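Local atomic coordinates of hydrazine synthase alpha subunit (Candidatus Kuenenia stuttgartiensis, PDB entry 5C2V), a protein that catalyses the second half-reaction of hydrazine synthesis in anammox bacteria, condensing hydroxylamine from the gamma subunit with ammonia to give hydrazine. Residues R338-L349 / H383-K391; T430-L438 / K570-W580. One frame throughout, in Å; residues are numbered along the deposited sequence.

Contact 1. Residues R338-L349 / H383-K391; sequences RSPYPLPDDRML and HQPAPVYVK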
loop_
_atom_site.group_PDB
_atom_site.type_symbol
_atom_site.label_atom_id
_atom_site.label_comp_id
_atom_site.label_asym_id
_atom_site.label_seq_id
_atom_site.Cartn_x
_atom_site.Cartn_y
_atom_site.Cartn_z
ATOM N N ARG D 338 -11.985 24.315 0.489
ATOM C CA ARG D 338 -10.925 24.790 -0.389
ATOM C C ARG D 338 -10.441 26.173 0.047
ATOM O O ARG D 338 -11.152 26.902 0.745
ATOM C CB ARG D 338 -11.407 24.831 -1.843
ATOM C CG ARG D 338 -12.444 25.906 -2.115
ATOM C CD ARG D 338 -13.130 25.730 -3.460
ATOM N NE ARG D 338 -12.210 25.853 -4.585
ATOM C CZ ARG D 338 -12.593 25.870 -5.859
ATOM N NH1 ARG D 338 -13.880 25.776 -6.167
ATOM N NH2 ARG D 338 -11.691 25.984 -6.824
ATOM N N SER D 339 -9.224 26.513 -0.369
ATOM C CA SER D 339 -8.633 27.833 -0.149
ATOM C C SER D 339 -8.695 28.336 1.296
ATOM O O SER D 339 -9.369 29.327 1.577
ATOM C CB SER D 339 -9.311 28.853 -1.065
ATOM O OG SER D 339 -9.303 28.412 -2.413
ATOM N N PRO D 340 -7.993 27.656 2.218
ATOM C CA PRO D 340 -7.953 28.137 3.604
ATOM C C PRO D 340 -7.023 29.339 3.762
ATOM O O PRO D 340 -5.985 29.388 3.102
ATOM C CB PRO D 340 -7.426 26.927 4.373
ATOM C CG PRO D 340 -6.550 26.229 3.387
ATOM C CD PRO D 340 -7.184 26.437 2.034
ATOM N N TYR D 341 -7.386 30.293 4.615
ATOM C CA TYR D 341 -6.541 31.463 4.838
ATOM C C TYR D 341 -6.387 31.825 6.315
ATOM O O TYR D 341 -7.211 32.554 6.866
ATOM C CB TYR D 341 -7.076 32.672 4.072
ATOM C CG TYR D 341 -5.986 33.663 3.744
ATOM C CD1 TYR D 341 -5.586 34.616 4.671
ATOM C CD2 TYR D 341 -5.338 33.630 2.518
ATOM C CE1 TYR D 341 -4.583 35.516 4.381
ATOM C CE2 TYR D 341 -4.333 34.525 2.217
ATOM C CZ TYR D 341 -3.960 35.465 3.153
ATOM O OH TYR D 341 -2.960 36.357 2.855
ATOM N N PRO D 342 -5.333 31.305 6.963
ATOM C CA PRO D 342 -5.061 31.598 8.375
ATOM C C PRO D 342 -4.801 33.083 8.630
ATOM O O PRO D 342 -4.223 33.764 7.782
ATOM C CB PRO D 342 -3.802 30.772 8.678
ATOM C CG PRO D 342 -3.667 29.806 7.540
ATOM C CD PRO D 342 -4.272 30.482 6.357
ATOM N N LEU D 343 -5.222 33.571 9.793
ATOM C CA LEU D 343 -4.971 34.953 10.187
ATOM C C LEU D 343 -4.049 35.007 11.402
ATOM O O LEU D 343 -4.037 34.084 12.215
ATOM C CB LEU D 343 -6.284 35.679 10.497
ATOM C CG LEU D 343 -7.143 36.168 9.328
ATOM C CD1 LEU D 343 -8.384 36.884 9.846
ATOM C CD2 LEU D 343 -6.341 37.082 8.416
ATOM N N PRO D 344 -3.270 36.095 11.527
ATOM C CA PRO D 344 -2.414 36.353 12.693
ATOM C C PRO D 344 -3.201 36.441 14.001
ATOM O O PRO D 344 -2.614 36.385 15.080
ATOM C CB PRO D 344 -1.765 37.697 12.355
ATOM C CG PRO D 344 -1.743 37.729 10.871
ATOM C CD PRO D 344 -3.019 37.062 10.443
ATOM N N ASP D 345 -4.520 36.574 13.893
ATOM C CA ASP D 345 -5.401 36.651 15.051
ATOM C C ASP D 345 -5.801 35.253 15.504
ATOM O O ASP D 345 -6.658 35.097 16.376
ATOM C CB ASP D 345 -6.652 37.468 14.728
ATOM C CG ASP D 345 -6.327 38.797 14.084
ATOM O OD1 ASP D 345 -5.263 39.366 14.401
ATOM O OD2 ASP D 345 -7.136 39.270 13.259
ATOM N N ASP D 346 -5.184 34.252 14.877
ATOM C CA ASP D 346 -5.503 32.839 15.076
ATOM C C ASP D 346 -6.905 32.518 14.572
ATOM O O ASP D 346 -7.543 31.575 15.040
ATOM C CB ASP D 346 -5.362 32.434 16.547
ATOM C CG ASP D 346 -3.945 32.591 17.059
ATOM O OD1 ASP D 346 -3.009 32.545 16.236
ATOM O OD2 ASP D 346 -3.769 32.758 18.285
ATOM N N ARG D 347 -7.379 33.309 13.615
ATOM C CA ARG D 347 -8.609 32.984 12.911
ATOM C C ARG D 347 -8.262 32.441 11.532
ATOM O O ARG D 347 -7.095 32.431 11.141
ATOM C CB ARG D 347 -9.514 34.212 12.793
ATOM C CG ARG D 347 -9.915 34.823 14.127
ATOM C CD ARG D 347 -10.888 35.977 13.937
ATOM N NE ARG D 347 -10.286 37.090 13.210
ATOM C CZ ARG D 347 -10.949 38.177 12.827
ATOM N NH1 ARG D 347 -12.240 38.298 13.100
ATOM N NH2 ARG D 347 -10.321 39.142 12.170
ATOM N N MET D 348 -9.272 31.996 10.794
ATOM C CA MET D 348 -9.051 31.507 9.440
ATOM C C MET D 348 -10.289 31.693 8.570
ATOM O O MET D 348 -11.418 31.521 9.033
ATOM C CB MET D 348 -8.633 30.032 9.472
ATOM C CG MET D 348 -8.220 29.466 8.122
ATOM S SD MET D 348 -7.355 27.888 8.254
ATOM C CE MET D 348 -8.569 26.903 9.126
ATOM N N LEU D 349 -10.071 32.040 7.307
ATOM C CA LEU D 349 -11.153 32.133 6.335
ATOM C C LEU D 349 -11.092 30.945 5.387
ATOM O O LEU D 349 -10.050 30.669 4.792
ATOM C CB LEU D 349 -11.075 33.444 5.549
ATOM C CG LEU D 349 -11.601 34.705 6.236
ATOM C CD1 LEU D 349 -11.286 35.936 5.401
ATOM C CD2 LEU D 349 -13.097 34.594 6.480
ATOM N N HIS D 383 -14.654 31.525 -3.536
ATOM C CA HIS D 383 -13.458 30.896 -2.993
ATOM C C HIS D 383 -12.241 31.807 -3.075
ATOM O O HIS D 383 -12.337 32.946 -3.529
ATOM C CB HIS D 383 -13.177 29.572 -3.715
ATOM C CG HIS D 383 -12.706 29.734 -5.126
ATOM N ND1 HIS D 383 -13.478 30.315 -6.110
ATOM C CD2 HIS D 383 -11.546 29.374 -5.724
ATOM C CE1 HIS D 383 -12.809 30.315 -7.249
ATOM N NE2 HIS D 383 -11.634 29.749 -7.041
ATOM N N GLN D 384 -11.102 31.288 -2.626
ATOM C CA GLN D 384 -9.857 32.049 -2.526
ATOM C C GLN D 384 -10.004 33.356 -1.743
ATOM O O GLN D 384 -9.694 34.426 -2.268
ATOM C CB GLN D 384 -9.308 32.350 -3.924
ATOM C CG GLN D 384 -8.765 31.137 -4.656
ATOM C CD GLN D 384 -8.269 31.473 -6.048
ATOM O OE1 GLN D 384 -8.726 32.434 -6.667
ATOM N NE2 GLN D 384 -7.325 30.683 -6.548
ATOM N N PRO D 385 -10.478 33.281 -0.485
ATOM C CA PRO D 385 -10.579 34.520 0.290
ATOM C C PRO D 385 -9.207 35.082 0.656
ATOM O O PRO D 385 -8.346 34.346 1.138
ATOM C CB PRO D 385 -11.350 34.089 1.539
ATOM C CG PRO D 385 -10.999 32.658 1.710
ATOM C CD PRO D 385 -10.834 32.098 0.322
ATOM N N ALA D 386 -9.014 36.375 0.425
ATOM C CA ALA D 386 -7.760 37.039 0.759
ATOM C C ALA D 386 -8.032 38.363 1.464
ATOM O O ALA D 386 -8.135 39.403 0.815
ATOM C CB ALA D 386 -6.922 37.260 -0.491
ATOM N N PRO D 387 -8.154 38.324 2.800
ATOM C CA PRO D 387 -8.488 39.508 3.600
ATOM C C PRO D 387 -7.414 40.585 3.509
ATOM O O PRO D 387 -6.237 40.260 3.350
ATOM C CB PRO D 387 -8.585 38.951 5.022
ATOM C CG PRO D 387 -7.693 37.760 5.013
ATOM C CD PRO D 387 -7.855 37.157 3.647
ATOM N N VAL D 388 -7.812 41.850 3.604
ATOM C CA VAL D 388 -6.844 42.935 3.536
ATOM C C VAL D 388 -6.320 43.265 4.935
ATOM O O VAL D 388 -7.080 43.340 5.904
ATOM C CB VAL D 388 -7.438 44.204 2.860
ATOM C CG1 VAL D 388 -8.093 43.835 1.537
ATOM C CG2 VAL D 388 -8.437 44.916 3.762
ATOM N N TYR D 389 -5.001 43.422 5.020
ATOM C CA TYR D 389 -4.307 43.769 6.257
ATOM C C TYR D 389 -2.822 43.915 5.968
ATOM O O TYR D 389 -2.337 43.464 4.929
ATOM C CB TYR D 389 -4.533 42.715 7.351
ATOM C CG TYR D 389 -3.898 41.366 7.085
ATOM C CD1 TYR D 389 -4.549 40.407 6.319
ATOM C CD2 TYR D 389 -2.656 41.044 7.617
ATOM C CE1 TYR D 389 -3.973 39.169 6.083
ATOM C CE2 TYR D 389 -2.075 39.812 7.389
ATOM C CZ TYR D 389 -2.736 38.879 6.619
ATOM O OH TYR D 389 -2.157 37.652 6.390
ATOM N N VAL D 390 -2.099 44.540 6.889
ATOM C CA VAL D 390 -0.669 44.741 6.707
ATOM C C VAL D 390 0.099 43.474 7.062
ATOM O O VAL D 390 0.026 42.985 8.190
ATOM C CB VAL D 390 -0.149 45.915 7.555
ATOM C CG1 VAL D 390 1.345 46.102 7.339
ATOM C CG2 VAL D 390 -0.906 47.189 7.211
ATOM N N LYS D 391 0.835 42.947 6.090
ATOM C CA LYS D 391 1.592 41.718 6.285
ATOM C C LYS D 391 3.051 42.002 6.609
ATOM O O LYS D 391 3.695 42.815 5.945
ATOM C CB LYS D 391 1.510 40.833 5.041
ATOM C CG LYS D 391 0.128 40.289 4.757
ATOM C CD LYS D 391 0.120 39.483 3.476
ATOM C CE LYS D 391 -1.251 38.909 3.206
ATOM N NZ LYS D 391 -1.285 38.166 1.918
#
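Strands 338-342 and 383-387 run side by side in nearly the same direction, 14° apart, and the CA atoms of S339 and Q384 come to 5.0 Å, yet no backbone hydrogen bond joins them. Side chains make most of the contact. Y341 is at its centre. P387 lies over one face of the Y341 ring, its CD 3.9 Å from the ring centroid in a CH-pi contact. The ring's hydroxyl end is used as well: K391 NZ donates to Y341 OH (2.6 Å) from near the ring plane. The lysine chain is extended beyond CG and its amino end meets the hydroxyl. With CG anti to the backbone N (chi1 -154°), Y341 extends across to P387 and K391. Y389 brings its OH to the edge of the Y341 ring, 3.8 Å from Y341 CE1. L343 CD2 touches both P387 CG (3.7 Å) and the Y389 ring, and P344 CG packs against that ring too. L349 CD1 meets P387 at CD and CG. P385 CG meets L349 CB, and P385 CD lies 3.4 Å from S339 O. At the N-terminal end of both segments, the guanidinium of R338 lies over a face of the H383 ring, their planes 30° apart. R338 NH2 is 3.6 Å from H383 CD2. The charge of R338 is met by D44. The two strands belong to different four-stranded sheets, as in neighbouring blades of the six-bladed propeller. Strand 336-342 pairs with 348-353 in one sheet. Strand 381-387 pairs with 31-37 in the other, where late and early chain combine in one blade. W362 of strand 359-364 packs on L343 and L349, and strand 285-291 touches R338 and Y341 through Q288 and K290.

Contact 2. Residues T430-L438 / K570-W580; sequences TWICFDTTL and KNIHAKALYNW
T430 and W580 form the direct polar link. W580 NE1 donates to T430 OG1 (3.1 Å, 153°), and the oxygen lies in the indole plane, at the ring edge. The W580 side chain leaves opposite its own amide nitrogen (chi1 -159°), placing the indole against T430 and I432. A CH-pi contact lies alongside: I432 CG2 sits over a face of the six-membered ring, 3.9 Å from its centroid. The other branch of I432 ends in CD1, which meets A576 CB at 3.9 Å. Further apolar contacts follow. F434 CB touches I572 CG2 (4.0 Å), and F434 CD1 touches A574 CB. L438 CD2 lies 3.6 Å from K570 CE, part of a lysine chain bent at several bonds. The charged link is indirect: a water accepts from K570 NZ (2.7 Å) and donates to D435 OD2 (3.1 Å). W431 and I432 belong to the heme c pocket. H573, pointing away from 430-438, stacks on W214 of the beta subunit. The contact is thus mainly apolar and buried. One directional bond, from W580 NE1, helps to fix the indole alongside its ring contacts with Y588 and with W85 of the gamma subunit. The opposite charges of D435 and K570 probably favour each other's ionised form through the bridging water.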
loop_
_atom_site.group_PDB
_atom_site.type_symbol
_atom_site.label_atom_id
_atom_site.label_comp_id
_atom_site.label_asym_id
_atom_site.label_seq_id
_atom_site.Cartn_x
_atom_site.Cartn_y
_atom_site.Cartn_z
ATOM N N THR D 430 27.473 21.852 -9.579
ATOM C CA THR D 430 28.046 20.656 -8.962
ATOM C C THR D 430 27.145 19.981 -7.926
ATOM O O THR D 430 26.207 20.583 -7.399
ATOM C CB THR D 430 29.391 20.976 -8.273
ATOM O OG1 THR D 430 29.206 22.033 -7.323
ATOM C CG2 THR D 430 30.438 21.395 -9.294
ATOM N N TRP D 431 27.433 18.718 -7.631
ATOM C CA TRP D 431 26.790 18.076 -6.489
ATOM C C TRP D 431 27.684 17.008 -5.870
ATOM O O TRP D 431 28.520 16.404 -6.548
ATOM C CB TRP D 431 25.428 17.483 -6.879
ATOM C CG TRP D 431 25.475 16.307 -7.805
ATOM C CD1 TRP D 431 25.340 16.326 -9.162
ATOM C CD2 TRP D 431 25.639 14.931 -7.439
ATOM N NE1 TRP D 431 25.421 15.050 -9.665
ATOM C CE2 TRP D 431 25.607 14.175 -8.627
ATOM C CE3 TRP D 431 25.817 14.266 -6.221
ATOM C CZ2 TRP D 431 25.746 12.789 -8.634
ATOM C CZ3 TRP D 431 25.955 12.889 -6.231
ATOM C CH2 TRP D 431 25.919 12.166 -7.428
ATOM N N ILE D 432 27.504 16.799 -4.569
ATOM C CA ILE D 432 28.334 15.880 -3.807
ATOM C C ILE D 432 27.539 15.124 -2.737
ATOM O O ILE D 432 26.738 15.705 -1.991
ATOM C CB ILE D 432 29.513 16.631 -3.141
ATOM C CG1 ILE D 432 30.279 15.718 -2.182
ATOM C CG2 ILE D 432 29.022 17.876 -2.421
ATOM C CD1 ILE D 432 31.479 16.378 -1.541
ATOM N N CYS D 433 27.769 13.816 -2.684
ATOM C CA CYS D 433 27.218 12.961 -1.645
ATOM C C CYS D 433 28.357 12.402 -0.801
ATOM O O CYS D 433 29.327 11.860 -1.336
ATOM C CB CYS D 433 26.394 11.825 -2.252
ATOM S SG CYS D 433 25.584 10.759 -1.036
ATOM N N PHE D 434 28.236 12.539 0.514
ATOM C CA PHE D 434 29.297 12.132 1.427
ATOM C C PHE D 434 29.384 10.614 1.560
ATOM O O PHE D 434 30.476 10.053 1.607
ATOM C CB PHE D 434 29.086 12.779 2.795
ATOM C CG PHE D 434 29.026 14.279 2.747
ATOM C CD1 PHE D 434 29.942 14.998 1.995
ATOM C CD2 PHE D 434 28.046 14.971 3.439
ATOM C CE1 PHE D 434 29.889 16.378 1.943
ATOM C CE2 PHE D 434 27.986 16.352 3.388
ATOM C CZ PHE D 434 28.909 17.056 2.641
ATOM N N ASP D 435 28.234 9.952 1.640
ATOM C CA ASP D 435 28.204 8.493 1.626
ATOM C C ASP D 435 27.079 7.984 0.728
ATOM O O ASP D 435 25.908 8.220 1.002
ATOM C CB ASP D 435 28.042 7.950 3.047
ATOM C CG ASP D 435 28.297 6.459 3.134
ATOM O OD1 ASP D 435 28.833 5.889 2.161
ATOM O OD2 ASP D 435 27.967 5.860 4.178
ATOM N N THR D 436 27.431 7.266 -0.334
ATOM C CA THR D 436 26.426 6.791 -1.281
ATOM C C THR D 436 25.791 5.480 -0.829
ATOM O O THR D 436 24.756 5.070 -1.355
ATOM C CB THR D 436 27.021 6.600 -2.690
ATOM O OG1 THR D 436 28.284 5.931 -2.593
ATOM C CG2 THR D 436 27.220 7.945 -3.368
ATOM N N THR D 437 26.411 4.831 0.150
ATOM C CA THR D 437 25.909 3.564 0.669
ATOM C C THR D 437 25.028 3.775 1.896
ATOM O O THR D 437 24.498 2.821 2.466
ATOM C CB THR D 437 27.062 2.612 1.037
ATOM O OG1 THR D 437 27.685 3.060 2.248
ATOM C CG2 THR D 437 28.094 2.566 -0.079
ATOM N N LEU D 438 24.875 5.034 2.296
ATOM C CA LEU D 438 24.111 5.378 3.489
ATOM C C LEU D 438 22.648 5.652 3.150
ATOM O O LEU D 438 22.341 6.593 2.420
ATOM C CB LEU D 438 24.732 6.594 4.178
ATOM C CG LEU D 438 24.064 7.090 5.461
ATOM C CD1 LEU D 438 24.197 6.062 6.574
ATOM C CD2 LEU D 438 24.652 8.426 5.884
ATOM N N LYS D 570 24.865 13.997 9.274
ATOM C CA LYS D 570 25.857 13.195 9.973
ATOM C C LYS D 570 27.235 13.795 9.741
ATOM O O LYS D 570 27.543 14.242 8.635
ATOM C CB LYS D 570 25.816 11.736 9.506
ATOM C CG LYS D 570 26.854 10.844 10.171
ATOM C CD LYS D 570 26.301 9.453 10.451
ATOM C CE LYS D 570 26.199 8.623 9.184
ATOM N NZ LYS D 570 27.539 8.264 8.644
ATOM N N ASN D 571 28.067 13.805 10.776
ATOM C CA ASN D 571 29.399 14.362 10.629
ATOM C C ASN D 571 30.262 13.346 9.903
ATOM O O ASN D 571 30.516 12.250 10.404
ATOM C CB ASN D 571 29.995 14.716 11.992
ATOM C CG ASN D 571 31.165 15.675 11.889
ATOM O OD1 ASN D 571 31.382 16.300 10.851
ATOM N ND2 ASN D 571 31.924 15.800 12.972
ATOM N N ILE D 572 30.715 13.727 8.715
ATOM C CA ILE D 572 31.422 12.815 7.828
ATOM C C ILE D 572 32.596 13.523 7.178
ATOM O O ILE D 572 32.443 14.593 6.591
ATOM C CB ILE D 572 30.497 12.255 6.719
ATOM C CG1 ILE D 572 29.315 11.491 7.322
ATOM C CG2 ILE D 572 31.276 11.355 5.774
ATOM C CD1 ILE D 572 28.396 10.880 6.287
ATOM N N HIS D 573 33.772 12.918 7.280
ATOM C CA HIS D 573 34.951 13.461 6.632
ATOM C C HIS D 573 35.176 12.662 5.356
ATOM O O HIS D 573 35.588 11.504 5.400
ATOM C CB HIS D 573 36.156 13.390 7.568
ATOM C CG HIS D 573 37.369 14.106 7.065
ATOM N ND1 HIS D 573 38.548 14.154 7.773
ATOM C CD2 HIS D 573 37.585 14.806 5.924
ATOM C CE1 HIS D 573 39.442 14.850 7.093
ATOM N NE2 HIS D 573 38.883 15.256 5.968
ATOM N N ALA D 574 34.910 13.296 4.219
ATOM C CA ALA D 574 34.818 12.581 2.954
ATOM C C ALA D 574 35.986 12.883 2.028
ATOM O O ALA D 574 36.523 13.990 2.027
ATOM C CB ALA D 574 33.502 12.915 2.264
ATOM N N LYS D 575 36.367 11.886 1.236
ATOM C CA LYS D 575 37.445 12.040 0.269
ATOM C C LYS D 575 37.046 12.982 -0.862
ATOM O O LYS D 575 37.890 13.674 -1.430
ATOM C CB LYS D 575 37.848 10.681 -0.308
ATOM C CG LYS D 575 38.497 9.736 0.690
ATOM C CD LYS D 575 39.058 8.511 -0.018
ATOM C CE LYS D 575 39.771 7.581 0.950
ATOM N NZ LYS D 575 40.405 6.435 0.242
ATOM N N ALA D 576 35.756 13.001 -1.182
ATOM C CA ALA D 576 35.246 13.806 -2.288
ATOM C C ALA D 576 35.377 15.301 -2.013
ATOM O O ALA D 576 35.487 16.102 -2.942
ATOM C CB ALA D 576 33.796 13.450 -2.570
ATOM N N LEU D 577 35.369 15.665 -0.734
ATOM C CA LEU D 577 35.478 17.060 -0.317
ATOM C C LEU D 577 36.751 17.715 -0.847
ATOM O O LEU D 577 36.788 18.924 -1.078
ATOM C CB LEU D 577 35.437 17.161 1.211
ATOM C CG LEU D 577 35.488 18.559 1.829
ATOM C CD1 LEU D 577 34.297 19.393 1.382
ATOM C CD2 LEU D 577 35.545 18.472 3.347
ATOM N N TYR D 578 37.789 16.910 -1.040
ATOM C CA TYR D 578 39.076 17.417 -1.501
ATOM C C TYR D 578 39.207 17.352 -3.019
ATOM O O TYR D 578 40.186 17.837 -3.585
ATOM C CB TYR D 578 40.213 16.643 -0.832
ATOM C CG TYR D 578 40.231 16.797 0.673
ATOM C CD1 TYR D 578 39.466 15.970 1.486
ATOM C CD2 TYR D 578 41.001 17.779 1.280
ATOM C CE1 TYR D 578 39.473 16.114 2.861
ATOM C CE2 TYR D 578 41.017 17.930 2.653
ATOM C CZ TYR D 578 40.251 17.095 3.439
ATOM O OH TYR D 578 40.265 17.243 4.807
ATOM N N ASN D 579 38.223 16.751 -3.678
ATOM C CA ASN D 579 38.194 16.722 -5.136
ATOM C C ASN D 579 37.292 17.814 -5.709
ATOM O O ASN D 579 37.109 17.900 -6.924
ATOM C CB ASN D 579 37.737 15.350 -5.637
ATOM C CG ASN D 579 38.177 15.070 -7.065
ATOM O OD1 ASN D 579 39.067 15.737 -7.593
ATOM N ND2 ASN D 579 37.557 14.078 -7.695
ATOM N N TRP D 580 36.734 18.651 -4.839
ATOM C CA TRP D 580 35.689 19.587 -5.251
ATOM C C TRP D 580 36.239 20.909 -5.802
ATOM O O TRP D 580 36.220 21.130 -7.013
ATOM C CB TRP D 580 34.762 19.864 -4.066
ATOM C CG TRP D 580 33.413 20.394 -4.436
ATOM C CD1 TRP D 580 32.935 20.633 -5.693
ATOM C CD2 TRP D 580 32.356 20.733 -3.533
ATOM N NE1 TRP D 580 31.647 21.111 -5.625
ATOM C CE2 TRP D 580 31.268 21.181 -4.309
ATOM C CE3 TRP D 580 32.225 20.706 -2.141
ATOM C CZ2 TRP D 580 30.068 21.598 -3.740
ATOM C CZ3 TRP D 580 31.034 21.121 -1.578
ATOM C CH2 TRP D 580 29.970 21.561 -2.376
HETATM O O HOH W 1 29.113 7.318 6.607
#

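Overall arrangement
From the N terminus, strand 31-37 comes first and later pairs with strand 381-387. Contact 1 then closes a loop of 33 residues, which holds most of strand 348-353 and strands 359-364 and 369-373 of one blade, ends as strand 381-387 begins, and ties that blade to the next. Contact 2 opens after this. Its loop is much longer, 131 residues, and includes the four-stranded sheet of 461-467, strand 553-556, the heme attachment cysteines C556 and C559 and the axial ligand Y564. The two contacts follow in series and neither nest nor cross. Their centres are 44 Å apart. Contact 1 belongs to the propeller; contact 2 joins the heme region to the segment that faces the beta and gamma subunits.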